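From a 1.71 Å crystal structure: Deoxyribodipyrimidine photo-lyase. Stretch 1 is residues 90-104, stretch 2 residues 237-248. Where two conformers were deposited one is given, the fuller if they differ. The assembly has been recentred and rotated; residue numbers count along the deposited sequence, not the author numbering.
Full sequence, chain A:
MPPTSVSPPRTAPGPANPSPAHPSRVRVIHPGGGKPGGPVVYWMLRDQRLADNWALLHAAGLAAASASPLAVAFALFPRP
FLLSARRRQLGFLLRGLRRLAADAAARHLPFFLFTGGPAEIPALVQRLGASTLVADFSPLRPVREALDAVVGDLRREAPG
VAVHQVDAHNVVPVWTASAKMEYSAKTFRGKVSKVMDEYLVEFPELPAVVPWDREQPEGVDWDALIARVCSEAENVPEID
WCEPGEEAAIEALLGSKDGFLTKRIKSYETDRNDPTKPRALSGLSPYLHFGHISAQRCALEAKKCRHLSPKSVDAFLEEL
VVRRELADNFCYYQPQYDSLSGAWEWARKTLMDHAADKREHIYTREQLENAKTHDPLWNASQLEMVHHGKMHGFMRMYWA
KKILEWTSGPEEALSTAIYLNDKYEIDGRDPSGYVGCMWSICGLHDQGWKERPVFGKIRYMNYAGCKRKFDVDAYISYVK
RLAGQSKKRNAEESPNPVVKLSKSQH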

ATOM      1  N   LEU A  90      -3.026 -10.654   7.378  1.00 13.69           N
ATOM      2  CA  LEU A  90      -3.708 -10.398   8.641  1.00 15.65           C
ATOM      3  C   LEU A  90      -2.743 -10.488   9.825  1.00 18.20           C
ATOM      4  O   LEU A  90      -2.803  -9.683  10.768  1.00 16.45           O
ATOM      5  CB  LEU A  90      -4.877 -11.370   8.801  1.00 16.83           C
ATOM      6  CG  LEU A  90      -6.040 -11.121   7.838  1.00 16.45           C
ATOM      7  CD1 LEU A  90      -7.039 -12.276   7.873  1.00 21.01           C
ATOM      8  CD2 LEU A  90      -6.724  -9.830   8.172  1.00 16.20           C
ATOM      9  N   GLY A  91      -1.829 -11.454   9.768  1.00 18.75           N
ATOM     10  CA  GLY A  91      -0.902 -11.647  10.862  1.00 19.72           C
ATOM     11  C   GLY A  91       0.027 -10.453  10.984  1.00 20.18           C
ATOM     12  O   GLY A  91       0.294  -9.970  12.083  1.00 19.13           O
ATOM     13  N   PHE A  92       0.511  -9.978   9.846  1.00 15.92           N
ATOM     14  CA  PHE A  92       1.402  -8.817   9.796  1.00 14.47           C
ATOM     15  C   PHE A  92       0.700  -7.555  10.320  1.00 18.43           C
ATOM     16  O   PHE A  92       1.270  -6.788  11.104  1.00 15.74           O
ATOM     17  CB  PHE A  92       1.893  -8.593   8.362  1.00 14.37           C
ATOM     18  CG  PHE A  92       3.169  -7.783   8.260  1.00 16.64           C
ATOM     19  CD1 PHE A  92       4.406  -8.400   8.364  1.00 18.15           C
ATOM     20  CD2 PHE A  92       3.126  -6.404   8.035  1.00 14.82           C
ATOM     21  CE1 PHE A  92       5.580  -7.667   8.271  1.00 14.62           C
ATOM     22  CE2 PHE A  92       4.281  -5.667   7.927  1.00 13.15           C
ATOM     23  CZ  PHE A  92       5.522  -6.293   8.041  1.00 16.84           C
ATOM     24  N   LEU A  93      -0.532  -7.327   9.872  1.00 17.84           N
ATOM     25  CA  LEU A  93      -1.273  -6.149  10.296  1.00 16.36           C
ATOM     26  C   LEU A  93      -1.495  -6.207  11.803  1.00 15.52           C
ATOM     27  O   LEU A  93      -1.224  -5.242  12.514  1.00 18.34           O
ATOM     28  CB  LEU A  93      -2.623  -6.063   9.569  1.00 15.14           C
ATOM     29  CG  LEU A  93      -3.540  -4.888   9.936  1.00 19.18           C
ATOM     30  CD1 LEU A  93      -4.502  -4.642   8.802  1.00 20.40           C
ATOM     31  CD2 LEU A  93      -4.293  -5.146  11.235  1.00 21.63           C
ATOM     32  N   LEU A  94      -1.988  -7.337  12.291  1.00 16.26           N
ATOM     33  CA  LEU A  94      -2.349  -7.416  13.708  1.00 17.56           C
ATOM     34  C   LEU A  94      -1.146  -7.380  14.644  1.00 19.20           C
ATOM     35  O   LEU A  94      -1.213  -6.772  15.717  1.00 20.38           O
ATOM     36  CB  LEU A  94      -3.230  -8.637  14.000  1.00 20.63           C
ATOM     37  CG  LEU A  94      -4.661  -8.527  13.472  1.00 21.50           C
ATOM     38  CD1 LEU A  94      -5.315  -9.900  13.516  1.00 21.73           C
ATOM     39  CD2 LEU A  94      -5.477  -7.505  14.271  1.00 24.06           C
ATOM     40  N   ARG A  95      -0.060  -8.055  14.275  1.00 15.25           N
ATOM     41  CA  ARG A  95       1.134  -7.989  15.109  1.00 17.99           C
ATOM     42  C   ARG A  95       1.691  -6.562  15.117  1.00 18.46           C
ATOM     43  O   ARG A  95       2.206  -6.105  16.130  1.00 21.07           O
ATOM     44  CB  ARG A  95       2.187  -9.007  14.651  1.00 21.51           C
ATOM     45  CG  ARG A  95       1.667 -10.435  14.667  1.00 24.08           C
ATOM     46  CD  ARG A  95       2.777 -11.466  14.506  1.00 27.80           C
ATOM     47  NE  ARG A  95       2.217 -12.798  14.296  1.00 29.58           N
ATOM     48  CZ  ARG A  95       1.783 -13.598  15.269  1.00 30.26           C
ATOM     49  NH1 ARG A  95       1.852 -13.221  16.540  1.00 29.49           N
ATOM     50  NH2 ARG A  95       1.277 -14.785  14.967  1.00 31.61           N
ATOM     51  N   GLY A  96       1.561  -5.860  13.991  1.00 14.78           N
ATOM     52  CA  GLY A  96       1.918  -4.444  13.940  1.00 15.44           C
ATOM     53  C   GLY A  96       1.052  -3.572  14.840  1.00 21.80           C
ATOM     54  O   GLY A  96       1.551  -2.664  15.522  1.00 20.64           O
ATOM     55  N   LEU A  97      -0.250  -3.854  14.857  1.00 22.26           N
ATOM     56  CA  LEU A  97      -1.191  -3.091  15.667  1.00 24.61           C
ATOM     57  C   LEU A  97      -1.013  -3.374  17.155  1.00 20.62           C
ATOM     58  O   LEU A  97      -1.243  -2.501  17.983  1.00 25.65           O
ATOM     59  CB  LEU A  97      -2.634  -3.384  15.255  1.00 21.96           C
ATOM     60  CG  LEU A  97      -3.263  -2.619  14.099  1.00 28.27           C
ATOM     61  CD1 LEU A  97      -4.775  -2.824  14.138  1.00 26.24           C
ATOM     62  CD2 LEU A  97      -2.911  -1.144  14.186  1.00 27.48           C
ATOM     63  N   ARG A  98      -0.592  -4.592  17.489  1.00 18.99           N
ATOM     64  CA  ARG A  98      -0.293  -4.938  18.877  1.00 19.19           C
ATOM     65  C   ARG A  98       0.819  -4.040  19.429  1.00 21.36           C
ATOM     66  O   ARG A  98       0.740  -3.566  20.565  1.00 22.96           O
ATOM     67  CB  ARG A  98       0.105  -6.415  18.978  1.00 20.12           C
ATOM     68  CG  ARG A  98       0.588  -6.855  20.339  1.00 24.64           C
ATOM     69  CD  ARG A  98       0.927  -8.332  20.306  1.00 25.73           C
ATOM     70  NE  ARG A  98       0.760  -8.951  21.609  1.00 26.88           N
ATOM     71  CZ  ARG A  98       0.701 -10.264  21.777  1.00 26.25           C
ATOM     72  NH1 ARG A  98       0.537 -10.783  22.991  1.00 31.33           N
ATOM     73  NH2 ARG A  98       0.799 -11.053  20.712  1.00 27.57           N
ATOM     74  N   ARG A  99       1.849  -3.822  18.617  0.50 19.28           N
ATOM     75  CA  ARG A  99       2.957  -2.940  18.971  0.50 18.06           C
ATOM     76  C   ARG A  99       2.480  -1.500  19.111  0.50 19.32           C
ATOM     77  O   ARG A  99       2.820  -0.805  20.071  0.50 19.29           O
ATOM     78  CB  ARG A  99       4.057  -3.017  17.906  0.50 16.88           C
ATOM     79  CG  ARG A  99       4.779  -4.358  17.831  0.50 18.70           C
ATOM     80  CD  ARG A  99       5.470  -4.679  19.147  0.50 24.36           C
ATOM     81  NE  ARG A  99       6.285  -3.557  19.602  0.50 30.70           N
ATOM     82  CZ  ARG A  99       7.575  -3.401  19.326  0.50 34.96           C
ATOM     83  NH1 ARG A  99       8.216  -4.301  18.595  0.50 35.98           N
ATOM     84  NH2 ARG A  99       8.223  -2.340  19.785  0.50 38.00           N
ATOM     85  N   LEU A 100       1.688  -1.055  18.141  1.00 18.73           N
ATOM     86  CA  LEU A 100       1.147   0.305  18.150  1.00 17.66           C
ATOM     87  C   LEU A 100       0.283   0.571  19.387  1.00 22.27           C
ATOM     88  O   LEU A 100       0.375   1.631  20.016  1.00 22.52           O
ATOM     89  CB  LEU A 100       0.354   0.562  16.861  1.00 17.51           C
ATOM     90  CG  LEU A 100      -0.194   1.975  16.634  1.00 20.41           C
ATOM     91  CD1 LEU A 100      -0.341   2.299  15.150  1.00 21.41           C
ATOM     92  CD2 LEU A 100      -1.525   2.125  17.326  1.00 22.61           C
ATOM     93  N   ALA A 101      -0.554  -0.401  19.740  1.00 19.71           N
ATOM     94  CA  ALA A 101      -1.397  -0.282  20.917  1.00 21.99           C
ATOM     95  C   ALA A 101      -0.540  -0.099  22.169  1.00 23.21           C
ATOM     96  O   ALA A 101      -0.894   0.667  23.058  1.00 27.44           O
ATOM     97  CB  ALA A 101      -2.307  -1.501  21.040  1.00 19.58           C
ATOM     98  N   ALA A 102       0.599  -0.788  22.221  1.00 22.91           N
ATOM     99  CA  ALA A 102       1.517  -0.665  23.351  1.00 21.51           C
ATOM    100  C   ALA A 102       2.144   0.726  23.405  1.00 23.08           C
ATOM    101  O   ALA A 102       2.248   1.329  24.465  1.00 25.29           O
ATOM    102  CB  ALA A 102       2.603  -1.737  23.286  1.00 21.47           C
ATOM    103  N   ASP A 103       2.559   1.234  22.256  1.00 21.75           N
ATOM    104  CA  ASP A 103       3.092   2.589  22.207  1.00 23.55           C
ATOM    105  C   ASP A 103       2.023   3.607  22.593  1.00 21.97           C
ATOM    106  O   ASP A 103       2.315   4.618  23.234  1.00 23.09           O
ATOM    107  CB  ASP A 103       3.657   2.908  20.828  1.00 23.70           C
ATOM    108  CG  ASP A 103       4.901   2.095  20.502  1.00 32.08           C
ATOM    109  OD1 ASP A 103       5.269   2.015  19.311  1.00 32.11           O
ATOM    110  OD2 ASP A 103       5.517   1.542  21.438  1.00 32.87           O
ATOM    111  N   ALA A 104       0.783   3.330  22.214  1.00 20.56           N
ATOM    112  CA  ALA A 104      -0.305   4.255  22.491  1.00 25.76           C
ATOM    113  C   ALA A 104      -0.533   4.375  23.994  1.00 25.80           C
ATOM    114  O   ALA A 104      -0.643   5.477  24.526  1.00 25.39           O
ATOM    115  CB  ALA A 104      -1.576   3.811  21.788  1.00 25.95           C
ATOM    116  N   PRO A 237       1.081 -18.645   4.684  1.00 22.52           N
ATOM    117  CA  PRO A 237       1.877 -18.484   5.908  1.00 23.89           C
ATOM    118  C   PRO A 237       2.449 -17.086   6.093  1.00 20.76           C
ATOM    119  O   PRO A 237       2.788 -16.404   5.117  1.00 23.32           O
ATOM    120  CB  PRO A 237       3.031 -19.471   5.712  1.00 22.98           C
ATOM    121  CG  PRO A 237       2.586 -20.395   4.648  1.00 24.21           C
ATOM    122  CD  PRO A 237       1.693 -19.604   3.754  1.00 22.67           C
ATOM    123  N   GLU A 238       2.556 -16.671   7.349  1.00 20.47           N
ATOM    124  CA  GLU A 238       3.173 -15.397   7.687  1.00 21.84           C
ATOM    125  C   GLU A 238       4.624 -15.384   7.210  1.00 25.62           C
ATOM    126  O   GLU A 238       5.279 -16.424   7.185  1.00 22.49           O
ATOM    127  CB  GLU A 238       3.123 -15.160   9.199  1.00 24.11           C
ATOM    128  CG  GLU A 238       1.762 -14.706   9.707  1.00 23.06           C
ATOM    129  CD  GLU A 238       1.757 -14.429  11.199  1.00 26.12           C
ATOM    130  OE1 GLU A 238       1.238 -15.268  11.955  1.00 29.54           O
ATOM    131  OE2 GLU A 238       2.270 -13.371  11.621  1.00 27.43           O
ATOM    132  N   ILE A 239       5.125 -14.213   6.827  1.00 25.18           N
ATOM    133  CA  ILE A 239       6.535 -14.097   6.478  1.00 28.46           C
ATOM    134  C   ILE A 239       7.382 -14.101   7.749  1.00 28.00           C
ATOM    135  O   ILE A 239       6.931 -13.668   8.813  1.00 27.62           O
ATOM    136  CB  ILE A 239       6.854 -12.832   5.647  1.00 29.32           C
ATOM    137  CG1 ILE A 239       6.577 -11.569   6.454  1.00 32.46           C
ATOM    138  CG2 ILE A 239       6.079 -12.825   4.327  1.00 23.70           C
ATOM    139  CD1 ILE A 239       6.856 -10.304   5.687  1.00 34.24           C
ATOM    140  N   ASP A 240       8.615 -14.576   7.624  1.00 30.36           N
ATOM    141  CA  ASP A 240       9.502 -14.689   8.772  1.00 39.94           C
ATOM    142  C   ASP A 240      10.730 -13.797   8.657  1.00 38.42           C
ATOM    143  O   ASP A 240      11.536 -13.730   9.580  1.00 46.54           O
ATOM    144  CB  ASP A 240       9.949 -16.143   8.949  1.00 46.18           C
ATOM    145  CG  ASP A 240      10.810 -16.637   7.793  1.00 53.59           C
ATOM    146  OD1 ASP A 240      10.603 -16.188   6.643  1.00 51.73           O
ATOM    147  OD2 ASP A 240      11.697 -17.487   8.035  1.00 60.61           O
ATOM    148  N   TRP A 241      10.879 -13.115   7.527  1.00 31.39           N
ATOM    149  CA  TRP A 241      12.117 -12.387   7.256  1.00 29.35           C
ATOM    150  C   TRP A 241      12.095 -10.904   7.638  1.00 28.24           C
ATOM    151  O   TRP A 241      13.118 -10.231   7.560  1.00 28.62           O
ATOM    152  CB  TRP A 241      12.527 -12.562   5.798  1.00 27.06           C
ATOM    153  CG  TRP A 241      11.405 -12.328   4.845  1.00 25.95           C
ATOM    154  CD1 TRP A 241      10.545 -13.267   4.346  1.00 28.83           C
ATOM    155  CD2 TRP A 241      11.013 -11.077   4.271  1.00 26.22           C
ATOM    156  NE1 TRP A 241       9.643 -12.674   3.496  1.00 24.37           N
ATOM    157  CE2 TRP A 241       9.912 -11.333   3.427  1.00 25.04           C
ATOM    158  CE3 TRP A 241      11.491  -9.765   4.382  1.00 27.46           C
ATOM    159  CZ2 TRP A 241       9.277 -10.328   2.703  1.00 24.05           C
ATOM    160  CZ3 TRP A 241      10.856  -8.767   3.661  1.00 27.64           C
ATOM    161  CH2 TRP A 241       9.761  -9.055   2.834  1.00 24.59           C
ATOM    162  N   CYS A 242      10.939 -10.382   8.028  1.00 26.80           N
ATOM    163  CA  CYS A 242      10.912  -9.075   8.689  1.00 30.08           C
ATOM    164  C   CYS A 242       9.739  -8.963   9.653  1.00 30.28           C
ATOM    165  O   CYS A 242       8.724  -9.651   9.500  1.00 28.78           O
ATOM    166  CB  CYS A 242      10.919  -7.905   7.692  1.00 29.23           C
ATOM    167  SG  CYS A 242       9.311  -7.450   7.005  1.00 27.66           S
ATOM    168  N   GLU A 243       9.906  -8.096  10.644  1.00 28.80           N
ATOM    169  CA  GLU A 243       8.929  -7.902  11.708  1.00 30.58           C
ATOM    170  C   GLU A 243       8.052  -6.702  11.373  1.00 24.04           C
ATOM    171  O   GLU A 243       8.538  -5.705  10.853  1.00 20.81           O
ATOM    172  CB  GLU A 243       9.659  -7.635  13.023  1.00 40.50           C
ATOM    173  CG  GLU A 243       9.016  -8.274  14.241  1.00 50.31           C
ATOM    174  CD  GLU A 243       9.428  -9.723  14.430  1.00 58.19           C
ATOM    175  OE1 GLU A 243       9.508 -10.167  15.595  1.00 61.09           O
ATOM    176  OE2 GLU A 243       9.670 -10.419  13.418  1.00 60.34           O
ATOM    177  N   PRO A 244       6.750  -6.786  11.680  1.00 20.15           N
ATOM    178  CA  PRO A 244       5.898  -5.633  11.379  1.00 19.11           C
ATOM    179  C   PRO A 244       5.983  -4.522  12.421  1.00 20.25           C
ATOM    180  O   PRO A 244       6.364  -4.770  13.568  1.00 20.63           O
ATOM    181  CB  PRO A 244       4.491  -6.228  11.390  1.00 18.61           C
ATOM    182  CG  PRO A 244       4.590  -7.390  12.342  1.00 20.63           C
ATOM    183  CD  PRO A 244       5.978  -7.957  12.135  1.00 21.61           C
ATOM    184  N   GLY A 245       5.613  -3.311  12.015  1.00 17.67           N
ATOM    185  CA  GLY A 245       5.476  -2.208  12.952  1.00 19.77           C
ATOM    186  C   GLY A 245       6.438  -1.058  12.729  1.00 22.35           C
ATOM    187  O   GLY A 245       7.397  -1.174  11.959  1.00 21.85           O
ATOM    188  N   GLU A 246       6.180   0.048  13.419  1.00 22.76           N
ATOM    189  CA  GLU A 246       6.990   1.263  13.312  1.00 20.01           C
ATOM    190  C   GLU A 246       8.460   1.036  13.641  1.00 20.26           C
ATOM    191  O   GLU A 246       9.341   1.480  12.906  1.00 23.57           O
ATOM    192  CB  GLU A 246       6.460   2.355  14.241  1.00 22.75           C
ATOM    193  CG  GLU A 246       5.064   2.849  13.935  1.00 18.39           C
ATOM    194  CD  GLU A 246       4.703   4.086  14.753  1.00 25.89           C
ATOM    195  OE1 GLU A 246       3.929   3.954  15.729  1.00 26.88           O
ATOM    196  OE2 GLU A 246       5.194   5.189  14.421  1.00 25.81           O
ATOM    197  N   GLU A 247       8.718   0.366  14.757  1.00 22.44           N
ATOM    198  CA  GLU A 247      10.080   0.188  15.246  1.00 24.29           C
ATOM    199  C   GLU A 247      10.920  -0.582  14.222  1.00 25.23           C
ATOM    200  O   GLU A 247      12.023  -0.164  13.877  1.00 29.66           O
ATOM    201  CB  GLU A 247      10.053  -0.511  16.607  1.00 32.52           C
ATOM    202  CG  GLU A 247      11.392  -0.639  17.299  1.00 42.97           C
ATOM    203  CD  GLU A 247      11.239  -0.944  18.779  1.00 54.20           C
ATOM    204  OE1 GLU A 247      10.323  -0.368  19.409  1.00 56.79           O
ATOM    205  OE2 GLU A 247      12.023  -1.760  19.310  1.00 59.27           O
ATOM    206  N   ALA A 248      10.394  -1.697  13.725  1.00 23.85           N
ATOM    207  CA  ALA A 248      11.107  -2.497  12.732  1.00 22.23           C
ATOM    208  C   ALA A 248      11.218  -1.767  11.396  1.00 21.63           C
ATOM    209  O   ALA A 248      12.178  -1.975  10.651  1.00 21.95           O
ATOM    210  CB  ALA A 248      10.427  -3.852  12.539  1.00 21.28           C
TER
HETATM  211  O   HOH W   1       4.003  -0.412  15.526  1.00 34.09           O
HETATM  212  O   HOH W   2       3.886   1.785  17.112  1.00 31.55           O
HETATM  213  O   HOH W   3       4.816   4.846  18.470  1.00 37.64           O

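What holds the charged side chains of the two stretches together? The strongest link is the salt bridge between Arg-95 and Glu-238, in which two hydrogen bonds run side by side: Arg-95 NE donates to Glu-238 OE2 at 2.7 Å, and Arg-95 NH2 donates to Glu-238 OE1 at 3.1 Å. Both are nearly straight, with angles at the hydrogen of 166° and 168°, because the carboxylate meets the guanidinium at its edge, where the N-H bonds point. One helical turn later, Arg-99 NH2 reaches Glu-247 OE1 at 2.9 Å in a second salt bridge. Its hydrogen bond is weak, bent to 128°, and Arg-99 was deposited in two conformers, so this link looks the looser of the two.

How do two acidic side chains come to lie close together? Asp-103 OD1 and Glu-246 OE1 are 4.3 Å apart, and like charges at that distance should repel. Two waters lie within hydrogen-bonding distance of both: water 2 is 2.6 Å from Asp-103 OD1 and 2.6 Å from Glu-246 OE1, and water 3 is 3.0 Å from each of the same two atoms. Water 1 makes a different bridge, between backbones, accepting from Glu-246 N at 3.1 Å and donating weakly to Gly-96 O at 3.3 Å.

What fills the apolar part of the contact? Phe-92 and Pro-244 each have 104 Å² covered by the opposite stretch. Pro-244 CB sits over the ring face of Phe-92, 3.3 Å from the ring centroid and only 6° off the normal, so its C-H bonds meet the pi cloud in a CH-pi contact. Cys-242 SG instead lies at the ring edge, 3.9 Å from Phe-92 CE1. Ile-239 CD1 approaches that same Phe-92 CE1, also at 3.9 Å, from an oblique direction. The proline touches the helix again through Pro-244 CG, 3.7 Å from Arg-95 CB.

Where do the backbones come closest, and what do the glycines contribute? Three glycines lie along the contact, in different circumstances. Gly-96 CA and Gly-245 CA are just 4.3 Å apart, and a CB on Gly-96 would point sideways, not at the loop. Gly-245 stands at the N-cap position, and its phi of 116° would jam a CB against the carbonyl oxygen of Pro-244. At Gly-91, a CB would fall 2.4 Å from Glu-238 CD, a clash with the very carboxylate that Arg-95 grips.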